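Local coordinates for putative thiosugar synthase (Amycolatopsis orientalis, PDB 4N6F), which catalyses a sulphur-transfer step of 2-thiosugar biosynthesis, probably on a sugar 6-phosphate, drawing its sulphur from a sulphur-carrier protein, and belongs to the ThiG family of TIM barrels, at the interface of chains A and B. Numbering follows the deposited sequence. Chains: chain A/B, Putative thiosugar synthase.

The interface of chains A and B. Residues chain A 243, 246, 248; chain B 198-200, 228-229.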
loop_
_atom_site.group_PDB
_atom_site.type_symbol
_atom_site.label_atom_id
_atom_site.label_comp_id
_atom_site.label_asym_id
_atom_site.label_seq_id
_atom_site.Cartn_x
_atom_site.Cartn_y
_atom_site.Cartn_z
ATOM N N SER A 243 -6.589 -0.873 6.589
ATOM C CA SER A 243 -6.676 -2.239 6.108
ATOM C C SER A 243 -6.398 -3.220 7.247
ATOM O O SER A 243 -7.122 -4.200 7.420
ATOM C CB SER A 243 -5.694 -2.440 4.940
ATOM O OG SER A 243 -5.537 -3.797 4.587
ATOM N N SER A 246 -9.341 -3.234 9.479
ATOM C CA SER A 246 -10.544 -3.797 8.855
ATOM C C SER A 246 -10.589 -5.309 8.990
ATOM O O SER A 246 -11.600 -5.921 8.639
ATOM C CB SER A 246 -10.620 -3.426 7.363
ATOM O OG SER A 246 -9.890 -4.348 6.556
ATOM N N PRO A 248 -8.220 -8.019 7.507
ATOM C CA PRO A 248 -8.192 -8.603 6.158
ATOM C C PRO A 248 -8.450 -10.100 6.161
ATOM O O PRO A 248 -8.130 -10.774 7.138
ATOM C CB PRO A 248 -6.758 -8.334 5.669
ATOM C CG PRO A 248 -6.195 -7.306 6.581
ATOM C CD PRO A 248 -6.909 -7.465 7.892
ATOM N N GLY B 198 -6.212 -9.489 -1.591
ATOM C CA GLY B 198 -6.627 -9.739 -0.215
ATOM C C GLY B 198 -6.691 -8.502 0.653
ATOM O O GLY B 198 -7.519 -8.422 1.547
ATOM N N SER B 199 -5.823 -7.528 0.397
ATOM C CA SER B 199 -5.731 -6.352 1.259
ATOM C C SER B 199 -5.204 -5.148 0.507
ATOM O O SER B 199 -4.896 -5.232 -0.683
ATOM C CB SER B 199 -4.832 -6.660 2.456
ATOM O OG SER B 199 -3.520 -6.980 2.033
ATOM N N ALA B 200 -5.095 -4.028 1.218
ATOM C CA ALA B 200 -4.686 -2.760 0.629
ATOM C C ALA B 200 -3.273 -2.773 0.053
ATOM O O ALA B 200 -3.019 -2.113 -0.956
ATOM C CB ALA B 200 -4.814 -1.643 1.650
ATOM N N LEU B 228 -14.498 -0.442 5.667
ATOM C CA LEU B 228 -13.167 0.043 6.016
ATOM C C LEU B 228 -12.138 -0.482 5.024
ATOM O O LEU B 228 -11.232 0.245 4.641
ATOM C CB LEU B 228 -12.751 -0.357 7.448
ATOM C CG LEU B 228 -13.166 0.522 8.635
ATOM C CD1 LEU B 228 -12.423 0.051 9.884
ATOM C CD2 LEU B 228 -12.888 2.002 8.389
ATOM N N MET B 229 -12.260 -1.742 4.629
ATOM C CA MET B 229 -11.321 -2.317 3.664
ATOM C C MET B 229 -11.475 -1.640 2.298
ATOM O O MET B 229 -10.491 -1.371 1.623
ATOM C CB MET B 229 -11.492 -3.826 3.546
ATOM C CG MET B 229 -10.517 -4.481 2.584
ATOM S SD MET B 229 -8.757 -4.176 2.886
ATOM C CE MET B 229 -8.382 -5.588 3.914
#
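A:Ser243, A:Ser246 and A:Pro248 of one subunit meet B:Met229 and the start of helix 200-208 of the other. The three chain A residues come from the last turn of helix 226-245 and the loop after it. B:Met229 lies in the first turns of the same helix in chain B, so the end of one long helix packs against the beginning of the same helix in the other chain. The interface is two-fold symmetric, and this patch recurs with the chains exchanged. The crystal structure by itself does not establish that the dimer forms in solution.

Van der Waals contact makes up most of the pairs found here. The B:Met229 side chain leaves its helix with CG anti to the backbone N (chi1 -178°), then bends at chi2 and chi3. This places the terminal methyl CE among the three chain A side chains. B:Met229 CE lies 3.6 Å from A:Pro248 CB, and the methionine chain crosses the proline ring at about a right angle. On the other side of A:Ser246, its CB touches B:Leu228 CB at 3.7 Å. A:Ser243 CB and B:Ala200 CB press together at 3.5 Å, a tight contact.

The methyl also rests against two serine hydroxyl oxygens, without hydrogen bonding. B:Met229 CE is 3.3 Å from A:Ser246 OG. B:Met229 CE is also 3.4 Å from A:Ser243 OG.

The backbone N of B:Ala200, at the N-terminal end of helix 200-208, gives a weak, nearly straight hydrogen bond of 3.4 Å to A:Ser243 OG. Within chain A, A:Ser246 OG turns back to the helix end and donates to the carbonyl A:Ser243 O at 2.9 Å. This donor is tilted 20° from the carbonyl plane.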